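Local coordinates for protein phosphodiesterase (Salpingoeca rosetta, PDB 7CJ3) that belongs to the bacteriorhodopsin-like family of membrane proteins and holds retinal within a bundle of transmembrane helices, at residues B[27-30]-B[31-35]; B[233-236]-B[237-241]; B[246-249]-B[250-254]. All coordinates share one frame; numbering follows the deposited sequence.

All three interactions are local, each running within one continuous piece of chain, so none closes a long loop, and they follow one another without nesting or crossing. Interaction 1 lies in helix 17-41, near the N terminus, which packs against helices 86-111 and 128-149. Interaction 2 comes much later, where helix 219-233 gives way to helix 235-245 and the chain lines the retinal pocket; its centre is about 26 Å from that of interaction 1, across the middle of the chain. Interaction 3 follows four residues later, in the turn from helix 235-245 into helix 250-277. Interactions 2 and 3 touch, Val239 packing on Gly253 and Ile248, so the two consecutive helices are joined there.

Interaction 1 (B[27-30]-B[31-35])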
ATOM      1  N   PHE B  27      -3.393 -13.252 -21.540  1.00 64.58           N
ATOM      2  CA  PHE B  27      -4.837 -13.479 -21.806  1.00 68.81           C
ATOM      3  C   PHE B  27      -5.654 -12.562 -20.883  1.00 64.03           C
ATOM      4  O   PHE B  27      -6.677 -11.970 -21.344  1.00 58.83           O
ATOM      5  CB  PHE B  27      -5.235 -14.947 -21.608  1.00 79.75           C
ATOM      6  CG  PHE B  27      -6.712 -15.196 -21.830  1.00 81.72           C
ATOM      7  CD1 PHE B  27      -7.271 -15.052 -23.095  1.00 74.06           C
ATOM      8  CD2 PHE B  27      -7.539 -15.616 -20.797  1.00 80.84           C
ATOM      9  CE1 PHE B  27      -8.618 -15.317 -23.306  1.00 69.73           C
ATOM     10  CE2 PHE B  27      -8.889 -15.848 -21.009  1.00 69.39           C
ATOM     11  CZ  PHE B  27      -9.426 -15.693 -22.262  1.00 61.62           C
ATOM     12  N   MET B  28      -5.218 -12.456 -19.617  1.00 56.31           N
ATOM     13  CA  MET B  28      -5.855 -11.604 -18.575  1.00 58.84           C
ATOM     14  C   MET B  28      -5.959 -10.167 -19.108  1.00 49.70           C
ATOM     15  O   MET B  28      -7.076  -9.611 -19.142  1.00 43.14           O
ATOM     16  CB  MET B  28      -5.069 -11.626 -17.256  1.00 56.20           C
ATOM     17  CG  MET B  28      -5.261 -12.897 -16.431  1.00 61.40           C
ATOM     18  SD  MET B  28      -4.063 -13.094 -15.063  1.00 69.56           S
ATOM     19  CE  MET B  28      -4.609 -11.772 -13.996  1.00 69.35           C
ATOM     20  N   ILE B  29      -4.834  -9.618 -19.561  1.00 47.34           N
ATOM     21  CA  ILE B  29      -4.713  -8.211 -20.040  1.00 46.87           C
ATOM     22  C   ILE B  29      -5.678  -7.979 -21.212  1.00 43.18           C
ATOM     23  O   ILE B  29      -6.358  -6.918 -21.232  1.00 33.60           O
ATOM     24  CB  ILE B  29      -3.250  -7.899 -20.391  1.00 52.72           C
ATOM     25  CG1 ILE B  29      -2.342  -8.008 -19.158  1.00 61.16           C
ATOM     26  CG2 ILE B  29      -3.133  -6.534 -21.050  1.00 51.96           C
ATOM     27  CD1 ILE B  29      -0.897  -8.395 -19.478  1.00 63.57           C
ATOM     28  N   ILE B  30      -5.777  -8.933 -22.143  1.00 46.01           N
ATOM     29  CA  ILE B  30      -6.606  -8.748 -23.368  1.00 41.08           C
ATOM     30  C   ILE B  30      -8.081  -8.716 -22.972  1.00 36.28           C
ATOM     31  O   ILE B  30      -8.800  -7.853 -23.475  1.00 41.18           O
ATOM     32  CB  ILE B  30      -6.307  -9.797 -24.451  1.00 45.81           C
ATOM     33  CG1 ILE B  30      -4.863  -9.692 -24.947  1.00 44.51           C
ATOM     34  CG2 ILE B  30      -7.297  -9.651 -25.609  1.00 45.37           C
ATOM     35  CD1 ILE B  30      -4.355 -10.938 -25.620  1.00 42.85           C
ATOM     36  N   VAL B  31      -8.504  -9.599 -22.077  1.00 37.81           N
ATOM     37  CA  VAL B  31      -9.923  -9.662 -21.610  1.00 38.95           C
ATOM     38  C   VAL B  31     -10.261  -8.338 -20.914  1.00 33.80           C
ATOM     39  O   VAL B  31     -11.395  -7.796 -21.103  1.00 28.12           O
ATOM     40  CB  VAL B  31     -10.156 -10.861 -20.673  1.00 40.21           C
ATOM     41  CG1 VAL B  31     -11.544 -10.819 -20.049  1.00 39.59           C
ATOM     42  CG2 VAL B  31      -9.918 -12.186 -21.385  1.00 40.58           C
ATOM     43  N   TRP B  32      -9.297  -7.832 -20.146  1.00 31.12           N
ATOM     44  CA  TRP B  32      -9.443  -6.575 -19.379  1.00 30.52           C
ATOM     45  C   TRP B  32      -9.689  -5.399 -20.343  1.00 30.42           C
ATOM     46  O   TRP B  32     -10.752  -4.750 -20.232  1.00 24.67           O
ATOM     47  CB  TRP B  32      -8.223  -6.362 -18.491  1.00 30.67           C
ATOM     48  CG  TRP B  32      -8.465  -5.243 -17.534  1.00 31.88           C
ATOM     49  CD1 TRP B  32      -9.083  -5.304 -16.327  1.00 32.04           C
ATOM     50  CD2 TRP B  32      -8.161  -3.864 -17.769  1.00 35.28           C
ATOM     51  NE1 TRP B  32      -9.149  -4.061 -15.771  1.00 33.70           N
ATOM     52  CE2 TRP B  32      -8.606  -3.154 -16.637  1.00 34.66           C
ATOM     53  CE3 TRP B  32      -7.542  -3.174 -18.825  1.00 35.15           C
ATOM     54  CZ2 TRP B  32      -8.462  -1.769 -16.532  1.00 35.33           C
ATOM     55  CZ3 TRP B  32      -7.389  -1.809 -18.713  1.00 36.57           C
ATOM     56  CH2 TRP B  32      -7.848  -1.118 -17.581  1.00 36.29           C
ATOM     57  N   LEU B  33      -8.758  -5.181 -21.276  1.00 29.77           N
ATOM     58  CA  LEU B  33      -8.804  -4.092 -22.284  1.00 31.64           C
ATOM     59  C   LEU B  33     -10.131  -4.094 -23.045  1.00 30.81           C
ATOM     60  O   LEU B  33     -10.722  -3.011 -23.215  1.00 25.36           O
ATOM     61  CB  LEU B  33      -7.645  -4.288 -23.260  1.00 33.62           C
ATOM     62  CG  LEU B  33      -6.264  -3.929 -22.715  1.00 36.55           C
ATOM     63  CD1 LEU B  33      -5.173  -4.502 -23.615  1.00 37.17           C
ATOM     64  CD2 LEU B  33      -6.129  -2.410 -22.536  1.00 36.59           C
ATOM     65  N   CYS B  34     -10.588  -5.261 -23.490  1.00 33.56           N
ATOM     66  CA  CYS B  34     -11.881  -5.392 -24.216  1.00 37.71           C
ATOM     67  C   CYS B  34     -13.014  -4.864 -23.335  1.00 31.68           C
ATOM     68  O   CYS B  34     -13.837  -4.044 -23.806  1.00 28.58           O
ATOM     69  CB  CYS B  34     -12.123  -6.838 -24.636  1.00 42.72           C
ATOM     70  SG  CYS B  34     -10.791  -7.518 -25.643  1.00 51.34           S
ATOM     71  N   VAL B  35     -13.041  -5.291 -22.076  1.00 33.36           N
ATOM     72  CA  VAL B  35     -14.127  -4.923 -21.136  1.00 30.99           C
ATOM     73  C   VAL B  35     -14.003  -3.428 -20.852  1.00 29.32           C
ATOM     74  O   VAL B  35     -15.025  -2.716 -20.890  1.00 30.37           O
ATOM     75  CB  VAL B  35     -14.041  -5.779 -19.870  1.00 34.65           C
ATOM     76  CG1 VAL B  35     -15.059  -5.333 -18.827  1.00 38.49           C
ATOM     77  CG2 VAL B  35     -14.172  -7.257 -20.193  1.00 35.26           C
TER
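The amide N of Leu33 donates to Ile29 O at 3.0 Å, an almost straight bond with an N-H...O angle of 175°. It belongs to the regular i to i+4 series of helix 17-41, in which Val31 N reaches Phe27 O at 3.1 Å and Trp32 N reaches Met28 O at 3.0 Å. With the backbone polar groups paired in this way, the side chains of Phe27 with Val31 and of Ile29 with Leu33, each one turn apart, meet through carbon.

Phe27 and Val31 make the more distinctive of these meetings. The benzyl group leaves with CG anti to the backbone N (chi1 178°), which swings the ring along the helix surface toward the next turn. There the CG2 methyl of Val31 sits over one ring face, displaced toward the rim, 3.8 Å from the centroid of the Phe27 ring and 17° off its normal. This is a CH-pi contact, and the closest pair of atoms in it is Phe27 CZ with Val31 CG2 at 3.6 Å. Farther round the helix, Ile29 and Leu33 lie side by side and point the same way, with Ile29 CG2 3.9 Å from Leu33 CD1.

Met28 and Trp32 face the bundle instead, where they pack on Val101 of helix 86-111 and Ile136 of helix 128-149; the indole NE1 of Trp32 also makes a weak hydrogen bond to Ser105. On the surface, a bound monoolein molecule touches Phe27. The chemistry is that of a two-sided transmembrane helix: aliphatic and aromatic groups on the outside, suited to lipid chains, and a buried indole turned to the protein, its one polar atom paired, though weakly, with a serine.

Interaction 2 (B[233-236]-B[237-241]); sequences WSIF and PLVEF. With RET (retinal), chain K.
Trp233 meets Pro237 through its carbonyl, since O of Trp233 faces the proline ring carbon CD where an N-H would stand in an ordinary helix. Its indole turns to the retinal: methyl C20 lies over one face, displaced toward the rim, with Trp233 CE2 3.5 Å from retinal C20. Ser234 likewise presents its carbonyl, and Leu238 N donates to Ser234 O in a weak bond of 3.5 Å; Ser234 OG is engaged elsewhere, with Tyr192 and Val230 O. At Ile235 the regular pattern is established, Val239 N donating to Ile235 O at 2.8 Å, while the side chains cross beside it, Ile235 CG2 being 3.9 Å from Val239 CG2.

Phe236 completes the segment and receives Glu240 N at its O, 3.0 Å away. With CG beside the backbone N (chi1 -52°), its ring reaches the polyene, which passes along its CD2-CE2 side with C12 over one face; Phe236 CD2 comes 3.4 Å from retinal C11. Pro237 continues the wall, its CD 3.7 Å from retinal C7 and its CB close to C5 of the ionone ring. Beyond it, Glu240 is held by a salt bridge to Arg243.

Tryptophan, phenylalanine and proline thus line the retinal in succession from the C13 methyl to the ionone end, much as a tryptophan, tyrosine and proline on the sixth helix do in bacteriorhodopsin. Their contacts with the retinal are apolar, made by aromatic rings and proline methylenes, so what they offer the polyene is shape and polarisable surface. The proline, having no amide hydrogen, leaves Trp233 O without the usual i+4 donor.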
ATOM      1  N   TRP B 233     -11.626 -12.493   1.906  1.00 24.88           N
ATOM      2  CA  TRP B 233     -12.624 -12.645   0.816  1.00 25.29           C
ATOM      3  C   TRP B 233     -14.034 -12.515   1.384  1.00 26.28           C
ATOM      4  O   TRP B 233     -14.960 -12.175   0.619  1.00 29.90           O
ATOM      5  CB  TRP B 233     -12.496 -13.995   0.109  1.00 25.96           C
ATOM      6  CG  TRP B 233     -11.308 -14.171  -0.783  1.00 28.40           C
ATOM      7  CD1 TRP B 233     -10.042 -13.684  -0.620  1.00 29.76           C
ATOM      8  CD2 TRP B 233     -11.273 -14.972  -1.974  1.00 28.25           C
ATOM      9  NE1 TRP B 233      -9.228 -14.119  -1.635  1.00 29.27           N
ATOM     10  CE2 TRP B 233      -9.958 -14.906  -2.479  1.00 28.95           C
ATOM     11  CE3 TRP B 233     -12.220 -15.753  -2.642  1.00 26.79           C
ATOM     12  CZ2 TRP B 233      -9.575 -15.594  -3.628  1.00 31.22           C
ATOM     13  CZ3 TRP B 233     -11.843 -16.422  -3.783  1.00 26.76           C
ATOM     14  CH2 TRP B 233     -10.537 -16.341  -4.264  1.00 28.91           C
ATOM     15  N   SER B 234     -14.214 -12.824   2.664  1.00 25.82           N
ATOM     16  CA  SER B 234     -15.552 -12.847   3.308  1.00 24.87           C
ATOM     17  C   SER B 234     -16.071 -11.425   3.466  1.00 22.06           C
ATOM     18  O   SER B 234     -17.246 -11.262   3.715  1.00 20.72           O
ATOM     19  CB  SER B 234     -15.498 -13.559   4.601  1.00 25.65           C
ATOM     20  OG  SER B 234     -15.469 -14.967   4.381  1.00 28.75           O
ATOM     21  N   ILE B 235     -15.229 -10.426   3.279  1.00 21.99           N
ATOM     22  CA  ILE B 235     -15.643  -9.023   3.537  1.00 22.18           C
ATOM     23  C   ILE B 235     -16.573  -8.567   2.422  1.00 21.44           C
ATOM     24  O   ILE B 235     -17.513  -7.841   2.716  1.00 20.80           O
ATOM     25  CB  ILE B 235     -14.409  -8.133   3.767  1.00 21.30           C
ATOM     26  CG1 ILE B 235     -13.785  -8.503   5.109  1.00 23.32           C
ATOM     27  CG2 ILE B 235     -14.760  -6.664   3.708  1.00 19.98           C
ATOM     28  CD1 ILE B 235     -12.312  -8.308   5.132  1.00 26.47           C
ATOM     29  N   PHE B 236     -16.375  -9.043   1.203  1.00 23.62           N
ATOM     30  CA  PHE B 236     -17.177  -8.585   0.026  1.00 25.39           C
ATOM     31  C   PHE B 236     -18.648  -8.960   0.209  1.00 25.13           C
ATOM     32  O   PHE B 236     -19.491  -8.069   0.232  1.00 25.48           O
ATOM     33  CB  PHE B 236     -16.553  -9.080  -1.276  1.00 23.69           C
ATOM     34  CG  PHE B 236     -15.097  -8.723  -1.368  1.00 23.27           C
ATOM     35  CD1 PHE B 236     -14.713  -7.401  -1.538  1.00 22.16           C
ATOM     36  CD2 PHE B 236     -14.124  -9.691  -1.213  1.00 24.44           C
ATOM     37  CE1 PHE B 236     -13.375  -7.065  -1.605  1.00 23.59           C
ATOM     38  CE2 PHE B 236     -12.787  -9.346  -1.268  1.00 25.19           C
ATOM     39  CZ  PHE B 236     -12.415  -8.035  -1.467  1.00 24.28           C
ATOM     40  N   PRO B 237     -18.996 -10.256   0.403  1.00 24.33           N
ATOM     41  CA  PRO B 237     -20.388 -10.640   0.620  1.00 23.82           C
ATOM     42  C   PRO B 237     -20.985  -9.885   1.808  1.00 27.30           C
ATOM     43  O   PRO B 237     -22.141  -9.518   1.727  1.00 26.55           O
ATOM     44  CB  PRO B 237     -20.348 -12.147   0.886  1.00 24.45           C
ATOM     45  CG  PRO B 237     -18.892 -12.487   1.144  1.00 24.00           C
ATOM     46  CD  PRO B 237     -18.087 -11.411   0.447  1.00 24.63           C
ATOM     47  N   LEU B 238     -20.187  -9.632   2.855  1.00 31.66           N
ATOM     48  CA  LEU B 238     -20.646  -8.900   4.060  1.00 34.19           C
ATOM     49  C   LEU B 238     -20.964  -7.453   3.674  1.00 34.10           C
ATOM     50  O   LEU B 238     -22.050  -6.998   4.003  1.00 39.18           O
ATOM     51  CB  LEU B 238     -19.582  -8.979   5.158  1.00 39.65           C
ATOM     52  CG  LEU B 238     -20.005  -8.445   6.540  1.00 40.55           C
ATOM     53  CD1 LEU B 238     -21.391  -8.923   6.956  1.00 39.66           C
ATOM     54  CD2 LEU B 238     -19.021  -8.862   7.617  1.00 38.19           C
ATOM     55  N   VAL B 239     -20.086  -6.763   2.952  1.00 34.26           N
ATOM     56  CA  VAL B 239     -20.352  -5.358   2.529  1.00 31.11           C
ATOM     57  C   VAL B 239     -21.644  -5.303   1.709  1.00 29.72           C
ATOM     58  O   VAL B 239     -22.491  -4.427   1.982  1.00 29.96           O
ATOM     59  CB  VAL B 239     -19.186  -4.762   1.738  1.00 30.22           C
ATOM     60  CG1 VAL B 239     -19.553  -3.377   1.207  1.00 30.21           C
ATOM     61  CG2 VAL B 239     -17.939  -4.709   2.603  1.00 32.27           C
ATOM     62  N   GLU B 240     -21.794  -6.210   0.748  1.00 28.32           N
ATOM     63  CA  GLU B 240     -22.952  -6.218  -0.176  1.00 29.21           C
ATOM     64  C   GLU B 240     -24.245  -6.412   0.639  1.00 31.77           C
ATOM     65  O   GLU B 240     -25.175  -5.597   0.486  1.00 37.51           O
ATOM     66  CB  GLU B 240     -22.735  -7.251  -1.289  1.00 29.11           C
ATOM     67  CG  GLU B 240     -23.102  -6.733  -2.687  1.00 29.67           C
ATOM     68  CD  GLU B 240     -23.010  -5.233  -2.961  1.00 28.38           C
ATOM     69  OE1 GLU B 240     -24.018  -4.505  -2.761  1.00 24.15           O
ATOM     70  OE2 GLU B 240     -21.907  -4.769  -3.340  1.00 32.41           O
ATOM     71  N   PHE B 241     -24.289  -7.404   1.520  1.00 33.26           N
ATOM     72  CA  PHE B 241     -25.444  -7.693   2.413  1.00 35.55           C
ATOM     73  C   PHE B 241     -25.872  -6.451   3.197  1.00 34.79           C
ATOM     74  O   PHE B 241     -27.050  -6.093   3.150  1.00 34.52           O
ATOM     75  CB  PHE B 241     -25.113  -8.786   3.429  1.00 36.05           C
ATOM     76  CG  PHE B 241     -26.298  -9.144   4.277  1.00 38.57           C
ATOM     77  CD1 PHE B 241     -27.359  -9.856   3.730  1.00 41.10           C
ATOM     78  CD2 PHE B 241     -26.386  -8.726   5.598  1.00 42.27           C
ATOM     79  CE1 PHE B 241     -28.460 -10.192   4.505  1.00 41.97           C
ATOM     80  CE2 PHE B 241     -27.506  -9.027   6.362  1.00 43.69           C
ATOM     81  CZ  PHE B 241     -28.536  -9.767   5.813  1.00 45.22           C
TER
HETATM   82  C1  RET K 401     -20.351 -11.024  -4.101  1.00 29.15           C
HETATM   83  C2  RET K 401     -21.848 -11.145  -4.392  1.00 29.76           C
HETATM   84  C3  RET K 401     -22.649 -11.599  -3.255  1.00 31.07           C
HETATM   85  C4  RET K 401     -22.144 -12.926  -2.729  1.00 31.92           C
HETATM   86  C5  RET K 401     -20.653 -13.115  -2.785  1.00 32.09           C
HETATM   87  C6  RET K 401     -19.797 -12.197  -3.296  1.00 30.22           C
HETATM   88  C7  RET K 401     -18.352 -12.386  -3.101  1.00 32.56           C
HETATM   89  C8  RET K 401     -17.293 -11.665  -3.643  1.00 39.48           C
HETATM   90  C9  RET K 401     -15.906 -11.995  -3.631  1.00 42.18           C
HETATM   91  C10 RET K 401     -14.924 -11.195  -4.268  1.00 42.36           C
HETATM   92  C11 RET K 401     -13.529 -11.294  -4.183  1.00 41.48           C
HETATM   93  C12 RET K 401     -12.547 -10.457  -4.701  1.00 38.01           C
HETATM   94  C13 RET K 401     -11.154 -10.625  -4.636  1.00 39.26           C
HETATM   95  C14 RET K 401     -10.309  -9.748  -5.292  1.00 43.06           C
HETATM   96  C15 RET K 401      -8.956 -10.049  -5.754  1.00 47.16           C
HETATM   97  C16 RET K 401     -19.690 -10.951  -5.490  1.00 27.63           C
HETATM   98  C17 RET K 401     -20.115  -9.692  -3.365  1.00 28.35           C
HETATM   99  C18 RET K 401     -20.239 -14.452  -2.207  1.00 32.07           C
HETATM  100  C19 RET K 401     -15.409 -13.215  -2.918  1.00 43.11           C
HETATM  101  C20 RET K 401     -10.621 -11.760  -3.816  1.00 38.26           C

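Interaction 3 (B[246-249]-B[250-254])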
ATOM      1  N   GLY B 246     -29.538  -1.423   3.917  1.00 41.80           N
ATOM      2  CA  GLY B 246     -29.653  -0.014   4.321  1.00 44.59           C
ATOM      3  C   GLY B 246     -28.926   0.291   5.609  1.00 45.92           C
ATOM      4  O   GLY B 246     -29.151   1.384   6.125  1.00 45.91           O
ATOM      5  N   TYR B 247     -28.035  -0.601   6.058  1.00 55.81           N
ATOM      6  CA  TYR B 247     -27.338  -0.546   7.374  1.00 53.80           C
ATOM      7  C   TYR B 247     -26.022   0.247   7.306  1.00 47.88           C
ATOM      8  O   TYR B 247     -25.617   0.758   8.352  1.00 43.34           O
ATOM      9  CB  TYR B 247     -27.100  -1.964   7.893  1.00 61.78           C
ATOM     10  CG  TYR B 247     -28.364  -2.740   8.175  1.00 74.95           C
ATOM     11  CD1 TYR B 247     -29.468  -2.139   8.770  1.00 82.23           C
ATOM     12  CD2 TYR B 247     -28.432  -4.100   7.902  1.00 76.40           C
ATOM     13  CE1 TYR B 247     -30.619  -2.860   9.049  1.00 85.09           C
ATOM     14  CE2 TYR B 247     -29.571  -4.843   8.203  1.00 81.16           C
ATOM     15  CZ  TYR B 247     -30.672  -4.215   8.762  1.00 87.12           C
ATOM     16  OH  TYR B 247     -31.809  -4.920   9.029  1.00 98.23           O
ATOM     17  N   ILE B 248     -25.361   0.291   6.136  1.00 50.88           N
ATOM     18  CA  ILE B 248     -24.230   1.214   5.784  1.00 43.01           C
ATOM     19  C   ILE B 248     -24.637   1.962   4.513  1.00 37.37           C
ATOM     20  O   ILE B 248     -25.392   1.376   3.726  1.00 39.86           O
ATOM     21  CB  ILE B 248     -22.901   0.446   5.600  1.00 44.97           C
ATOM     22  CG1 ILE B 248     -22.956  -0.581   4.468  1.00 45.55           C
ATOM     23  CG2 ILE B 248     -22.481  -0.225   6.901  1.00 50.18           C
ATOM     24  CD1 ILE B 248     -21.633  -1.240   4.191  1.00 46.63           C
ATOM     25  N   ASP B 249     -24.163   3.195   4.322  1.00 37.67           N
ATOM     26  CA  ASP B 249     -24.326   3.959   3.054  1.00 35.47           C
ATOM     27  C   ASP B 249     -23.283   3.474   2.030  1.00 35.47           C
ATOM     28  O   ASP B 249     -22.421   2.634   2.351  1.00 40.49           O
ATOM     29  CB  ASP B 249     -24.266   5.479   3.282  1.00 41.12           C
ATOM     30  CG  ASP B 249     -22.941   6.068   3.775  1.00 47.72           C
ATOM     31  OD1 ASP B 249     -22.635   5.865   4.932  1.00 61.04           O
ATOM     32  OD2 ASP B 249     -22.238   6.766   2.988  1.00 60.89           O
ATOM     33  N   PHE B 250     -23.360   3.997   0.813  1.00 32.54           N
ATOM     34  CA  PHE B 250     -22.619   3.512  -0.370  1.00 28.09           C
ATOM     35  C   PHE B 250     -21.115   3.683  -0.160  1.00 28.10           C
ATOM     36  O   PHE B 250     -20.359   2.654  -0.301  1.00 24.45           O
ATOM     37  CB  PHE B 250     -23.079   4.271  -1.614  1.00 29.13           C
ATOM     38  CG  PHE B 250     -22.495   3.661  -2.850  1.00 32.02           C
ATOM     39  CD1 PHE B 250     -22.799   2.348  -3.184  1.00 30.16           C
ATOM     40  CD2 PHE B 250     -21.582   4.375  -3.625  1.00 32.75           C
ATOM     41  CE1 PHE B 250     -22.219   1.767  -4.303  1.00 31.76           C
ATOM     42  CE2 PHE B 250     -21.013   3.790  -4.747  1.00 30.34           C
ATOM     43  CZ  PHE B 250     -21.334   2.489  -5.084  1.00 30.47           C
ATOM     44  N   GLN B 251     -20.724   4.928   0.177  1.00 27.69           N
ATOM     45  CA  GLN B 251     -19.314   5.366   0.372  1.00 26.68           C
ATOM     46  C   GLN B 251     -18.624   4.533   1.469  1.00 26.04           C
ATOM     47  O   GLN B 251     -17.479   4.108   1.246  1.00 30.08           O
ATOM     48  CB  GLN B 251     -19.251   6.866   0.666  1.00 26.82           C
ATOM     49  CG  GLN B 251     -19.724   7.724  -0.483  1.00 27.45           C
ATOM     50  CD  GLN B 251     -19.240   9.154  -0.468  1.00 25.90           C
ATOM     51  OE1 GLN B 251     -19.844  10.025   0.137  1.00 29.38           O
ATOM     52  NE2 GLN B 251     -18.155   9.422  -1.162  1.00 24.42           N
ATOM     53  N   VAL B 252     -19.283   4.277   2.603  1.00 24.45           N
ATOM     54  CA  VAL B 252     -18.693   3.414   3.674  1.00 22.46           C
ATOM     55  C   VAL B 252     -18.401   2.027   3.091  1.00 20.76           C
ATOM     56  O   VAL B 252     -17.301   1.531   3.309  1.00 18.98           O
ATOM     57  CB  VAL B 252     -19.593   3.360   4.936  1.00 24.02           C
ATOM     58  CG1 VAL B 252     -19.262   2.166   5.833  1.00 25.00           C
ATOM     59  CG2 VAL B 252     -19.522   4.658   5.757  1.00 22.86           C
ATOM     60  N   GLY B 253     -19.335   1.447   2.329  1.00 22.47           N
ATOM     61  CA  GLY B 253     -19.152   0.155   1.629  1.00 22.87           C
ATOM     62  C   GLY B 253     -17.996   0.159   0.626  1.00 22.45           C
ATOM     63  O   GLY B 253     -17.239  -0.850   0.572  1.00 20.67           O
ATOM     64  N   GLU B 254     -17.863   1.233  -0.164  1.00 21.67           N
ATOM     65  CA  GLU B 254     -16.795   1.373  -1.193  1.00 22.27           C
ATOM     66  C   GLU B 254     -15.424   1.348  -0.512  1.00 21.86           C
ATOM     67  O   GLU B 254     -14.517   0.625  -1.010  1.00 21.57           O
ATOM     68  CB  GLU B 254     -17.053   2.634  -2.023  1.00 21.79           C
ATOM     69  CG  GLU B 254     -18.221   2.454  -2.992  1.00 22.24           C
ATOM     70  CD  GLU B 254     -18.111   1.175  -3.804  1.00 22.03           C
ATOM     71  OE1 GLU B 254     -18.772   0.201  -3.444  1.00 24.55           O
ATOM     72  OE2 GLU B 254     -17.322   1.135  -4.755  1.00 23.18           O
TER
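The carboxylate of Asp249 and the ring of Phe250 are the flat groups at this helix start. Asp249 crosses Val252 at about a right angle, and its OD1 comes 3.4 Å from Val252 CG2. The other oxygen, OD2, hangs near the first turn, 3.7 Å from Gln251 N. Asp249 holds the N-cap position, and its CG stands between the backbone N and the carbonyl carbon (chi1 65°), which folds the acid back over the turn. A negative charge there probably suits the positive end of the helix dipole. The Phe250 ring carries Glu254 CG on one face, 3.5 Å above the plane and toward the rim, and it also meets the ring of Phe55, the planes inclined at about 35°.

Behind the acid, Gly253 N donates to Asp249 O in a weak bond of 3.3 Å, the first i to i+4 link of helix 250-277. Ile248 closes the apolar flank: its CB lies 4.0 Å from Val252 CG1, and its CD1 end settles 3.8 Å from Gly253 CA, where no side chain intervenes.

Gly246 ends the preceding helix in a Schellman motif, with positive phi, so only a short connection separates the two helices. Arg243, from that preceding helix, bonds to Phe250 O and forms a salt bridge with Glu254, which also salt-bridges Arg130 and hydrogen-bonds Tyr62 OH. Ile248 leans back on Leu242 and Arg243 of helix 235-245, while Phe250 and Gln251 pack on Leu58 of helix 58-81. The turn is therefore fastened to the helix it leaves, to helix 58-81 and, through Arg130, to helix 128-149.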